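Side-chain contacts in 6-phosphogluconate dehydrogenase NAD-binding (Dyadobacter fermentans, PDB 4GBJ), which probably works as an NAD- or NADP-dependent oxidoreductase of the 3-hydroxyisobutyrate dehydrogenase and 6-phosphogluconate dehydrogenase kind: residues B[21-26]-B[128-133]; B[73-78]-B[93-98]; B[103-108]-B[170-175]; B[115-120]-B[143-148]; B[121-126]-B[155-160]. All coordinates share one frame; numbering follows the deposited sequence. Where two conformers were deposited one is given.

Contact 1: residues B[21-26]-B[128-133]; sequences AEILLE and EAVRAK
Ile23 reaches helix 127-131 because its CG1 branch stands beside the backbone N (chi1 -76°) and chi2 carries CD1 outward, while Val130 sets CG1 anti to its own N (chi1 174°), which turns that methyl to the incoming tip. The two side chains meet at a slant, with Ile23 CD1 3.9 Å from Val130 CG1. Ile23 CD1 also presses on the backbone, 3.3 Å from Val130 O. In the last turn of its helix, Val130 O takes a weak bond from Lys133 N (3.0 Å), part of a Schellman motif in which Lys133 has positive phi. The turn at the helix end also sends the extended Lys133 chain back toward helix 17-26. There it runs past Ile23 in the opposite sense, Lys133 CE lying 4.1 Å from Ile23 CG1, so aliphatic carbon rather than charge does the touching. Two opposite-charge pairs flank this apolar centre without closing into salt bridges: Glu22 OE1 is 4.4 Å from Arg131 NE, oblique to the guanidinium, and Glu26 OE1 is 4.8 Å from Lys133 NZ. Their attraction is probably modest, since Arg131, Lys133 and Glu26 are exposed. Ile23 and Val130 are buried beneath them. Helix 17-26 follows strand 8-11 of the Rossmann-type domain and turns Ala21 and Leu25 onto Leu31 of strand 31-34 and Leu44 of helix 42-46. Val130 additionally packs on Pro19 and Ile20, so the short helix 127-131, placed between strands 117-124 and 136-139 in the chain, packs against helix 17-26.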
# COMPACT_ATOMS: atom_id res chain seq x y z
N ALA B 21 29.69 -0.17 5.45
CA ALA B 21 31.08 -0.02 5.92
C ALA B 21 31.87 1.00 5.07
O ALA B 21 32.69 1.76 5.60
CB ALA B 21 31.79 -1.36 5.89
N GLU B 22 31.61 1.05 3.77
CA GLU B 22 32.29 2.02 2.89
C GLU B 22 31.98 3.48 3.32
O GLU B 22 32.86 4.32 3.31
CB GLU B 22 31.88 1.80 1.43
CG GLU B 22 32.43 0.50 0.86
CD GLU B 22 32.08 0.20 -0.58
OE1 GLU B 22 31.03 0.68 -1.06
OE2 GLU B 22 32.85 -0.56 -1.23
N ILE B 23 30.74 3.76 3.68
CA ILE B 23 30.37 5.10 4.13
C ILE B 23 31.04 5.45 5.47
O ILE B 23 31.42 6.61 5.66
CB ILE B 23 28.83 5.24 4.20
CG1 ILE B 23 28.27 5.37 2.80
CG2 ILE B 23 28.38 6.41 5.07
CD1 ILE B 23 26.89 4.82 2.66
N LEU B 24 31.15 4.49 6.40
CA LEU B 24 31.75 4.78 7.69
C LEU B 24 33.25 5.01 7.53
O LEU B 24 33.79 5.88 8.19
CB LEU B 24 31.43 3.67 8.72
CG LEU B 24 29.95 3.47 9.02
CD1 LEU B 24 29.74 2.34 10.06
CD2 LEU B 24 29.27 4.78 9.48
N LEU B 25 33.89 4.31 6.58
CA LEU B 25 35.28 4.56 6.26
C LEU B 25 35.45 5.97 5.63
O LEU B 25 36.25 6.76 6.13
CB LEU B 25 35.82 3.49 5.32
CG LEU B 25 36.03 2.15 5.96
CD1 LEU B 25 36.18 1.06 4.89
CD2 LEU B 25 37.25 2.17 6.93
N GLU B 26 34.64 6.30 4.59
CA GLU B 26 34.63 7.63 3.97
C GLU B 26 34.42 8.72 5.02
O GLU B 26 35.03 9.78 4.92
CB GLU B 26 33.48 7.77 2.94
CG GLU B 26 33.64 7.05 1.60
CD GLU B 26 32.39 6.99 0.73
OE1 GLU B 26 31.28 7.31 1.22
OE2 GLU B 26 32.52 6.61 -0.45
N GLU B 128 21.01 0.18 -2.94
CA GLU B 128 21.09 1.45 -3.68
C GLU B 128 20.73 2.61 -2.75
O GLU B 128 21.38 3.67 -2.81
CB GLU B 128 20.16 1.47 -4.90
CG GLU B 128 20.09 0.18 -5.72
CD GLU B 128 19.03 -0.82 -5.27
OE1 GLU B 128 19.43 -1.88 -4.73
OE2 GLU B 128 17.82 -0.52 -5.38
N ALA B 129 19.70 2.42 -1.90
CA ALA B 129 19.24 3.45 -0.96
C ALA B 129 20.30 3.79 0.07
O ALA B 129 20.28 4.91 0.58
CB ALA B 129 17.95 3.00 -0.25
N VAL B 130 21.22 2.82 0.38
CA VAL B 130 22.33 3.01 1.33
C VAL B 130 23.38 3.89 0.69
O VAL B 130 23.87 4.81 1.35
CB VAL B 130 22.96 1.68 1.80
CG1 VAL B 130 24.20 1.95 2.67
CG2 VAL B 130 21.95 0.82 2.56
N ARG B 131 23.75 3.60 -0.57
CA ARG B 131 24.75 4.39 -1.28
C ARG B 131 24.23 5.80 -1.44
O ARG B 131 24.99 6.74 -1.22
CB ARG B 131 25.12 3.75 -2.63
CG ARG B 131 25.90 2.44 -2.46
CD ARG B 131 26.53 1.91 -3.74
NE ARG B 131 27.29 0.67 -3.47
CZ ARG B 131 26.78 -0.56 -3.37
NH1 ARG B 131 25.47 -0.76 -3.54
NH2 ARG B 131 27.56 -1.59 -3.10
N ALA B 132 22.92 5.95 -1.72
CA ALA B 132 22.29 7.27 -1.87
C ALA B 132 21.94 7.90 -0.51
O ALA B 132 21.53 9.06 -0.49
CB ALA B 132 21.04 7.16 -2.74
N LYS B 133 22.09 7.16 0.61
CA LYS B 133 21.82 7.61 1.98
C LYS B 133 20.34 8.08 2.16
O LYS B 133 20.08 8.92 3.02
CB LYS B 133 22.80 8.71 2.42
CG LYS B 133 24.28 8.26 2.34
CD LYS B 133 25.25 9.42 2.48
CE LYS B 133 26.65 9.02 2.10
NZ LYS B 133 27.53 10.21 1.94

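Contact 2: residues B[73-78]-B[93-98]; sequences AAVEEL and HVSMST
Val75 of helix 72-78 meets Ser97, just past the end of strand 92-95, and its two methyls part company at CB. That carbon points from the helix toward the strand. With chi1 at 180°, CG1 is anti to the backbone N and CG2 lies beside it, which spreads the branches toward different serines. Val75 CG2 comes to Ser97, 3.5 Å from Ser97 OG and 3.9 Å from Ser97 CB: a methyl leaning on a hydroxymethyl group, without polar attraction between them. Val75 CG1 is at the limit of contact with the strand, 4.5 Å from Ser95 OG, and rests instead on Leu107 of helix 101-113, which covers that side of the valine. Both hydroxyls are engaged elsewhere, which probably lets them accept an apolar neighbour in a buried place. Ser97 OG, held beside its own backbone N (chi1 -57°), bonds to Leu69 N in the loop after strand 64-67. Ser95 OG bonds to Tyr118 OH on the neighbouring strand. Ser95 CB stands 3.5 Å above one face of the His93 ring, offset toward the rim. That ring is fixed in its rotation by bonds from both nitrogens, NE2 to Ser67 OG and ND1 to His111 NE2. Strands 64-67 and 92-95 are parallel neighbours, and the chain passes from one to the other by way of helices 72-78 and 81-87. Val75 thus sits on the inner face of a beta-alpha-beta crossover, the building unit of the Rossmann-type fold, near the strand ends where such domains usually receive the dinucleotide.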
# COMPACT_ATOMS: atom_id res chain seq x y z
N ALA B 73 19.71 -17.36 13.29
CA ALA B 73 20.74 -18.34 13.63
C ALA B 73 22.15 -17.78 13.39
O ALA B 73 23.04 -18.08 14.17
CB ALA B 73 20.54 -19.64 12.86
N ALA B 74 22.37 -17.00 12.32
CA ALA B 74 23.68 -16.41 12.06
C ALA B 74 24.09 -15.45 13.21
O ALA B 74 25.24 -15.45 13.63
CB ALA B 74 23.69 -15.68 10.73
N VAL B 75 23.14 -14.69 13.78
CA VAL B 75 23.46 -13.72 14.85
C VAL B 75 23.76 -14.47 16.14
O VAL B 75 24.72 -14.14 16.86
CB VAL B 75 22.35 -12.66 15.03
CG1 VAL B 75 22.71 -11.69 16.14
CG2 VAL B 75 22.12 -11.89 13.72
N GLU B 76 22.95 -15.47 16.45
CA GLU B 76 23.15 -16.27 17.67
C GLU B 76 24.46 -17.06 17.64
O GLU B 76 25.10 -17.19 18.67
CB GLU B 76 22.00 -17.23 17.88
CG GLU B 76 20.70 -16.53 18.26
CD GLU B 76 19.51 -17.48 18.25
OE1 GLU B 76 19.72 -18.71 18.35
OE2 GLU B 76 18.36 -16.99 18.12
N GLU B 77 24.84 -17.59 16.46
CA GLU B 77 26.08 -18.39 16.29
C GLU B 77 27.29 -17.50 16.53
O GLU B 77 28.30 -17.93 17.07
CB GLU B 77 26.14 -19.00 14.87
CG GLU B 77 27.51 -19.46 14.35
CD GLU B 77 27.48 -19.98 12.92
OE1 GLU B 77 26.58 -19.59 12.15
OE2 GLU B 77 28.40 -20.75 12.56
N LEU B 78 27.22 -16.27 16.05
CA LEU B 78 28.33 -15.36 16.18
C LEU B 78 28.40 -14.73 17.56
O LEU B 78 29.47 -14.64 18.13
CB LEU B 78 28.19 -14.27 15.12
CG LEU B 78 29.38 -13.37 14.97
CD1 LEU B 78 30.63 -14.19 14.66
CD2 LEU B 78 29.13 -12.33 13.90
N HIS B 93 26.67 -3.10 20.89
CA HIS B 93 26.45 -3.89 19.70
C HIS B 93 25.25 -3.32 18.95
O HIS B 93 24.16 -3.29 19.50
CB HIS B 93 26.22 -5.37 20.07
CG HIS B 93 25.80 -6.25 18.91
ND1 HIS B 93 25.28 -7.52 19.13
CD2 HIS B 93 25.89 -6.05 17.57
CE1 HIS B 93 25.00 -8.01 17.93
NE2 HIS B 93 25.37 -7.16 16.96
N VAL B 94 25.46 -2.81 17.75
CA VAL B 94 24.42 -2.29 16.85
C VAL B 94 24.07 -3.44 15.91
O VAL B 94 24.83 -3.80 15.01
CB VAL B 94 24.89 -1.02 16.10
CG1 VAL B 94 23.73 -0.40 15.32
CG2 VAL B 94 25.46 -0.01 17.08
N SER B 95 22.94 -4.03 16.16
CA SER B 95 22.52 -5.26 15.52
C SER B 95 21.51 -4.91 14.43
O SER B 95 20.35 -4.58 14.69
CB SER B 95 21.94 -6.17 16.60
OG SER B 95 21.48 -7.41 16.09
N MSE B 96 21.98 -4.89 13.22
CA MSE B 96 21.16 -4.43 12.06
C MSE B 96 20.48 -5.54 11.27
O MSE B 96 19.74 -5.24 10.34
CB MSE B 96 22.02 -3.62 11.15
CG MSE B 96 22.68 -2.46 11.90
SE MSE B 96 23.53 -1.20 10.70
CE MSE B 96 24.93 -2.30 10.17
N SER B 97 20.65 -6.79 11.66
CA SER B 97 20.01 -7.87 10.93
C SER B 97 18.47 -7.84 11.09
O SER B 97 17.96 -7.45 12.13
CB SER B 97 20.51 -9.21 11.45
OG SER B 97 21.92 -9.30 11.35
N THR B 98 17.76 -8.34 10.09
CA THR B 98 16.30 -8.51 10.19
C THR B 98 16.04 -9.81 10.94
O THR B 98 16.09 -10.91 10.38
CB THR B 98 15.64 -8.52 8.85
OG1 THR B 98 16.01 -7.33 8.16
CG2 THR B 98 14.14 -8.63 8.96

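Contact 3: residues B[103-108]-B[170-175]; sequences TSRQLA and ANVIKL
Ser104 OG is gripped by two partners in the buried seam between helices 101-113 and 169-197. Ser104 OG donates to Asn171 OD1 across a short 2.5 Å, and it is also bonded to Tyr118 OH of strand 117-124. The Asn171 bond does not use a lone-pair direction: the hydroxyl approaches at 130° to the C=O and sits 40° out of the carbonyl plane. Ser104 CB is also close, 3.1 Å from Asn171 OD1, which leaves the hydroxymethyl group beyond the oxygen and to one side of the amide plane. Asn171 presents this end because its CG lies beside the backbone N (chi1 -67°), pointing from its helix toward Ser104. Asn171 ND2 is on the far side of the amide, 3.9 Å from Ser104 OG. Helix 101-113 belongs to the Rossmann-type domain, whereas 169-197 is the long helix that leads into the all-helical C-terminal half, so the serine-asparagine pair ties the two halves where they join. One turn beyond Asn171 comes Lys174, the predicted active-site residue. A second, looser touch lies where the other subunit comes in. The extended Arg105 chain brings its end toward the second helix, with Arg105 NH2 4.4 Å from Val172 CG2 and the methyl oblique to the guanidinium. The charge itself is met elsewhere, by a salt bridge from NH2 to Asp166 and a hydrogen bond to Asn198 of the second subunit. Val172 likewise packs on Ile200 of that second subunit.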
# COMPACT_ATOMS: atom_id res chain seq x y z
N THR B 103 14.57 -12.90 19.42
CA THR B 103 16.01 -13.16 19.32
C THR B 103 16.77 -11.95 19.89
O THR B 103 17.73 -12.10 20.60
CB THR B 103 16.44 -13.48 17.89
OG1 THR B 103 15.77 -14.67 17.48
CG2 THR B 103 17.94 -13.72 17.75
N SER B 104 16.33 -10.72 19.54
CA SER B 104 16.98 -9.52 20.03
C SER B 104 16.91 -9.38 21.53
O SER B 104 17.92 -9.09 22.13
CB SER B 104 16.34 -8.29 19.41
OG SER B 104 16.82 -8.20 18.08
N ARG B 105 15.73 -9.60 22.13
CA ARG B 105 15.54 -9.49 23.58
C ARG B 105 16.38 -10.53 24.30
O ARG B 105 16.94 -10.22 25.33
CB ARG B 105 14.07 -9.64 23.94
CG ARG B 105 13.18 -8.51 23.42
CD ARG B 105 11.70 -8.95 23.47
NE ARG B 105 10.81 -7.87 23.01
CZ ARG B 105 9.62 -8.04 22.43
NH1 ARG B 105 9.12 -9.26 22.24
NH2 ARG B 105 8.92 -6.98 22.04
N GLN B 106 16.51 -11.75 23.75
CA GLN B 106 17.32 -12.83 24.35
C GLN B 106 18.77 -12.45 24.33
O GLN B 106 19.41 -12.50 25.37
CB GLN B 106 17.14 -14.14 23.57
CG GLN B 106 15.85 -14.87 23.84
CD GLN B 106 15.70 -16.07 22.91
OE1 GLN B 106 16.56 -16.33 22.04
NE2 GLN B 106 14.62 -16.84 23.09
N LEU B 107 19.29 -12.02 23.16
CA LEU B 107 20.68 -11.59 23.03
C LEU B 107 20.98 -10.37 23.89
O LEU B 107 22.04 -10.31 24.52
CB LEU B 107 21.05 -11.31 21.58
CG LEU B 107 21.09 -12.55 20.69
CD1 LEU B 107 21.06 -12.15 19.25
CD2 LEU B 107 22.33 -13.41 21.00
N ALA B 108 20.04 -9.41 23.95
CA ALA B 108 20.22 -8.19 24.78
C ALA B 108 20.39 -8.53 26.21
O ALA B 108 21.17 -7.87 26.94
CB ALA B 108 19.03 -7.24 24.62
N ALA B 170 12.37 -2.17 17.78
CA ALA B 170 12.64 -1.75 16.41
C ALA B 170 12.43 -2.91 15.44
O ALA B 170 11.95 -2.72 14.32
CB ALA B 170 14.05 -1.20 16.30
N ASN B 171 12.78 -4.13 15.90
CA ASN B 171 12.59 -5.37 15.12
C ASN B 171 11.14 -5.59 14.79
O ASN B 171 10.83 -6.06 13.71
CB ASN B 171 13.12 -6.56 15.87
CG ASN B 171 14.60 -6.54 16.02
OD1 ASN B 171 15.13 -6.56 17.12
ND2 ASN B 171 15.33 -6.50 14.91
N VAL B 172 10.22 -5.20 15.69
CA VAL B 172 8.77 -5.31 15.43
C VAL B 172 8.42 -4.38 14.29
O VAL B 172 7.65 -4.76 13.39
CB VAL B 172 7.89 -5.00 16.68
CG1 VAL B 172 6.43 -4.98 16.33
CG2 VAL B 172 8.14 -5.97 17.81
N ILE B 173 9.01 -3.17 14.27
CA ILE B 173 8.68 -2.19 13.23
C ILE B 173 9.15 -2.72 11.87
O ILE B 173 8.46 -2.57 10.90
CB ILE B 173 9.25 -0.76 13.50
CG1 ILE B 173 8.87 -0.23 14.89
CG2 ILE B 173 8.82 0.25 12.41
CD1 ILE B 173 7.37 -0.19 15.16
N LYS B 174 10.34 -3.32 11.81
CA LYS B 174 10.92 -3.85 10.58
C LYS B 174 10.04 -4.96 10.00
O LYS B 174 9.73 -4.92 8.80
CB LYS B 174 12.33 -4.36 10.86
CG LYS B 174 13.01 -5.02 9.67
CD LYS B 174 13.08 -4.15 8.43
CE LYS B 174 13.94 -4.82 7.39
NZ LYS B 174 13.97 -4.09 6.12
N LEU B 175 9.62 -5.91 10.84
CA LEU B 175 8.71 -6.99 10.44
C LEU B 175 7.40 -6.42 9.93
O LEU B 175 6.93 -6.86 8.89
CB LEU B 175 8.45 -7.97 11.60
CG LEU B 175 9.67 -8.80 12.08
CD1 LEU B 175 9.30 -9.69 13.23
CD2 LEU B 175 10.32 -9.52 10.94

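Contact 4: residues B[115-120]-B[143-148]; sequences GAHYVG and AGAKER
Ala145 CB, on helix 143-153, sets its methyl between His117 and Val119 of strand 117-124, 3.6 Å from His117 CB and 3.9 Å from Val119 CG2. These strand residues lie two apart and share one face of the sheet. The His117 ring meets the alanine methyl obliquely, with His117 CG 4.0 Å from Ala145 CB. Val119 divides its methyls: CG2 serves Ala145, while Val119 CG1, anti to the backbone N (chi1 171°), lies across the stem of Lys146, 4.1 Å from Lys146 CG. The axes of strand 117-120 and helix 143-148 approach to 8.4 Å and cross at -66°. This is alpha/beta packing in the Rossmann-type domain, with helix 143-153 on one face of the sheet; Tyr118 points away and packs on Leu107 and Ala108 of helix 101-113 on the other. A second shell sets the first. The Lys146 chain bends at chi3 and leads its NZ off to a salt bridge with Asp162, leaving only its aliphatic part to the valine. Val119 is held in the sheet by backbone bonds to His93 and Ser95. Asn142 OD1 receives a hydrogen bond from Ala145 N at the start of the helix, and the Ala145 side chain also rests on Val92 of strand 92-95.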
# COMPACT_ATOMS: atom_id res chain seq x y z
N GLY B 115 27.75 -6.27 31.19
CA GLY B 115 27.76 -4.81 31.21
C GLY B 115 27.78 -4.17 29.82
O GLY B 115 28.05 -2.97 29.71
N ALA B 116 27.48 -4.94 28.77
CA ALA B 116 27.43 -4.45 27.38
C ALA B 116 25.98 -4.11 27.02
O ALA B 116 25.06 -4.51 27.74
CB ALA B 116 27.99 -5.51 26.43
N HIS B 117 25.77 -3.43 25.90
CA HIS B 117 24.43 -3.03 25.49
C HIS B 117 24.14 -3.47 24.07
O HIS B 117 24.90 -3.19 23.15
CB HIS B 117 24.24 -1.50 25.59
CG HIS B 117 24.65 -0.91 26.90
ND1 HIS B 117 23.86 -1.01 28.01
CD2 HIS B 117 25.74 -0.17 27.22
CE1 HIS B 117 24.48 -0.36 28.97
NE2 HIS B 117 25.65 0.12 28.56
N TYR B 118 22.99 -4.10 23.89
CA TYR B 118 22.50 -4.50 22.60
C TYR B 118 21.53 -3.47 22.08
O TYR B 118 20.59 -3.12 22.77
CB TYR B 118 21.81 -5.85 22.71
CG TYR B 118 21.27 -6.36 21.39
CD1 TYR B 118 21.99 -7.26 20.63
CD2 TYR B 118 19.98 -6.03 20.97
CE1 TYR B 118 21.44 -7.86 19.51
CE2 TYR B 118 19.46 -6.54 19.78
CZ TYR B 118 20.19 -7.46 19.06
OH TYR B 118 19.71 -7.99 17.90
N VAL B 119 21.78 -2.95 20.89
CA VAL B 119 20.86 -2.00 20.23
C VAL B 119 20.26 -2.66 19.00
O VAL B 119 21.01 -3.02 18.10
CB VAL B 119 21.56 -0.70 19.87
CG1 VAL B 119 20.68 0.19 18.99
CG2 VAL B 119 21.95 0.05 21.15
N GLY B 120 18.94 -2.86 19.00
CA GLY B 120 18.23 -3.37 17.84
C GLY B 120 18.17 -2.28 16.80
O GLY B 120 17.77 -1.16 17.13
N ALA B 143 19.28 3.80 26.24
CA ALA B 143 19.33 5.19 25.78
C ALA B 143 20.75 5.70 25.58
O ALA B 143 21.02 6.27 24.53
CB ALA B 143 18.58 6.09 26.72
N GLY B 144 21.64 5.45 26.54
CA GLY B 144 23.04 5.86 26.46
C GLY B 144 23.74 5.21 25.28
O GLY B 144 24.47 5.88 24.53
N ALA B 145 23.47 3.94 25.05
CA ALA B 145 24.07 3.23 23.92
C ALA B 145 23.53 3.76 22.59
O ALA B 145 24.32 3.99 21.69
CB ALA B 145 23.87 1.75 24.05
N LYS B 146 22.23 4.05 22.48
CA LYS B 146 21.68 4.65 21.25
C LYS B 146 22.27 6.04 21.00
O LYS B 146 22.53 6.39 19.86
CB LYS B 146 20.14 4.78 21.29
CG LYS B 146 19.41 3.46 21.16
CD LYS B 146 17.87 3.60 21.24
CE LYS B 146 17.46 4.26 22.53
NZ LYS B 146 16.06 4.04 22.85
N GLU B 147 22.45 6.83 22.08
CA GLU B 147 23.02 8.16 21.97
C GLU B 147 24.47 8.08 21.47
O GLU B 147 24.90 8.90 20.67
CB GLU B 147 22.93 8.89 23.33
CG GLU B 147 23.20 10.39 23.23
CD GLU B 147 23.71 11.09 24.48
OE1 GLU B 147 23.68 10.48 25.58
OE2 GLU B 147 24.17 12.25 24.36
N ARG B 148 25.21 7.07 21.88
CA ARG B 148 26.60 6.89 21.43
C ARG B 148 26.71 6.53 19.93
O ARG B 148 27.65 6.93 19.28
CB ARG B 148 27.25 5.75 22.24
CG ARG B 148 28.71 5.53 21.92
CD ARG B 148 29.27 4.44 22.80
NE ARG B 148 30.67 4.17 22.50
CZ ARG B 148 31.39 3.19 23.03
NH1 ARG B 148 30.83 2.35 23.89
NH2 ARG B 148 32.67 3.04 22.71

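Contact 5: residues B[121-126]-B[155-160]; sequences APIFAR and NFVKGV. With NA (sodium ion), chain E.
Ile123 points its CD1 at the rim of the Phe156 ring, near the ring plane rather than over a face, and the two side chains run at an angle to each other. Ile123 CD1 lies 4.0 Å from Phe156 CE1 and 4.1 Å from Phe156 CD1, so the methyl meets one C-C edge of the phenyl. Beside it stands Val157, with Val157 CG1 4.2 Å from the same Ile123 CD1. The isoleucine gets there with CG1 anti to its backbone N (chi1 -172°); since two conformers were deposited, these approaches hold for the one described. Phe156 has CG between its backbone N and carbonyl carbon (chi1 57°), which brings the ring edge to Ile123; the ring also packs on Ile20, Ile23 and Leu24 of helix 17-26. Two backbone carbonyls have partners elsewhere. Ile123 O accepts a hydrogen bond from Lys174 NZ. Val157 O binds the sodium ion at 2.4 Å, together with Glu154 O and two waters. One of these waters is in turn bonded to Lys158 O. Carbon meets carbon across the contact, so burial rather than any directed bond holds it, while Val157 turns an apolar side chain inward and gives its carbonyl to the metal.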
# COMPACT_ATOMS: atom_id res chain seq x y z
N ALA B 121 18.76 -2.52 15.63
CA ALA B 121 18.93 -1.42 14.64
C ALA B 121 18.63 -1.85 13.23
O ALA B 121 19.43 -1.60 12.34
CB ALA B 121 20.34 -0.86 14.72
N PRO B 122 17.46 -2.45 12.99
CA PRO B 122 17.12 -2.90 11.62
C PRO B 122 17.09 -1.75 10.63
O PRO B 122 16.65 -0.65 10.98
CB PRO B 122 15.75 -3.54 11.78
CG PRO B 122 15.22 -3.02 13.08
CD PRO B 122 16.39 -2.81 13.94
N ILE B 123 17.52 -2.01 9.40
CA ILE B 123 17.62 -0.99 8.35
C ILE B 123 16.52 -1.18 7.30
O ILE B 123 16.23 -2.31 6.87
CB ILE B 123 19.05 -0.96 7.71
CG1 ILE B 123 19.22 0.25 6.75
CG2 ILE B 123 19.42 -2.27 7.01
CD1 ILE B 123 20.68 0.50 6.34
N PHE B 124 15.96 -0.05 6.86
CA PHE B 124 14.92 0.03 5.85
C PHE B 124 15.60 0.64 4.67
O PHE B 124 15.61 1.87 4.51
CB PHE B 124 13.73 0.88 6.34
CG PHE B 124 13.06 0.35 7.60
CD1 PHE B 124 11.77 -0.14 7.56
CD2 PHE B 124 13.76 0.29 8.80
CE1 PHE B 124 11.14 -0.57 8.72
CE2 PHE B 124 13.17 -0.24 9.95
CZ PHE B 124 11.85 -0.60 9.92
N ALA B 125 16.31 -0.19 3.91
CA ALA B 125 17.07 0.30 2.75
C ALA B 125 17.55 -0.83 1.89
O ALA B 125 18.21 -1.73 2.39
CB ALA B 125 18.30 1.09 3.23
N ARG B 126 17.31 -0.75 0.60
CA ARG B 126 17.92 -1.67 -0.36
C ARG B 126 19.36 -1.13 -0.60
O ARG B 126 19.60 0.06 -0.37
CB ARG B 126 17.09 -1.74 -1.64
CG ARG B 126 15.68 -2.29 -1.40
CD ARG B 126 14.97 -2.71 -2.67
NE ARG B 126 14.51 -1.57 -3.47
CZ ARG B 126 13.42 -0.85 -3.23
NH1 ARG B 126 12.63 -1.13 -2.19
NH2 ARG B 126 13.10 0.17 -4.02
N ASN B 155 25.34 8.77 9.20
CA ASN B 155 26.16 8.85 8.00
C ASN B 155 25.61 8.03 6.85
O ASN B 155 25.83 8.42 5.72
CB ASN B 155 27.58 8.42 8.30
CG ASN B 155 28.28 9.43 9.18
OD1 ASN B 155 28.59 10.53 8.74
ND2 ASN B 155 28.48 9.12 10.45
N PHE B 156 24.89 6.93 7.09
CA PHE B 156 24.39 6.10 5.98
C PHE B 156 22.87 6.00 5.88
O PHE B 156 22.41 5.22 5.06
CB PHE B 156 25.01 4.69 6.04
CG PHE B 156 24.80 3.90 7.28
CD1 PHE B 156 23.73 3.02 7.40
CD2 PHE B 156 25.73 3.94 8.30
CE1 PHE B 156 23.57 2.24 8.55
CE2 PHE B 156 25.58 3.15 9.44
CZ PHE B 156 24.49 2.32 9.56
N VAL B 157 22.11 6.83 6.59
CA VAL B 157 20.66 6.87 6.46
C VAL B 157 20.21 8.29 6.53
O VAL B 157 20.91 9.14 7.07
CB VAL B 157 19.88 6.03 7.51
CG1 VAL B 157 20.26 4.54 7.45
CG2 VAL B 157 20.03 6.61 8.92
N LYS B 158 19.00 8.53 6.06
CA LYS B 158 18.34 9.82 6.16
C LYS B 158 17.69 9.86 7.54
O LYS B 158 18.13 10.59 8.41
CB LYS B 158 17.32 9.99 5.00
CG LYS B 158 16.43 11.20 5.09
CD LYS B 158 15.51 11.30 3.86
CE LYS B 158 14.32 12.19 4.10
NZ LYS B 158 14.72 13.62 4.26
N GLY B 159 16.72 8.98 7.78
CA GLY B 159 15.99 8.97 9.04
C GLY B 159 16.45 7.97 10.07
O GLY B 159 16.75 6.82 9.75
N VAL B 160 16.41 8.41 11.33
CA VAL B 160 16.71 7.63 12.51
C VAL B 160 15.48 7.72 13.40
O VAL B 160 15.15 8.80 13.85
CB VAL B 160 17.99 8.11 13.24
CG1 VAL B 160 18.31 7.19 14.42
CG2 VAL B 160 19.17 8.15 12.28
NA NA E . 22.16 11.17 7.22
O HOH W 1 20.66 11.31 9.17
O HOH W 2 23.27 13.26 8.52

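Contacts 2, 3, 4 and 5 are largely buried, whereas contact 1 has a buried apolar centre with exposed charges round it. Contacts 4 and 5 both use strand 117-124, at successive places along it, and contact 2 uses its neighbour, strand 92-95. Contact 3 alone joins the Rossmann-type domain to the C-terminal helical half, and it alone has a hydrogen bond between its two segments; Tyr118 of contact 4 links it to contact 2 through the hydroxyls of Ser104 and Ser95. Contacts 1 and 5, with centres about 10 Å apart, touch where Ile23 and Lys133 pack against Asn155 O. Contacts 1, 2, 4 and 5 rely on carbon-rich touches, with many of their polar groups satisfied elsewhere.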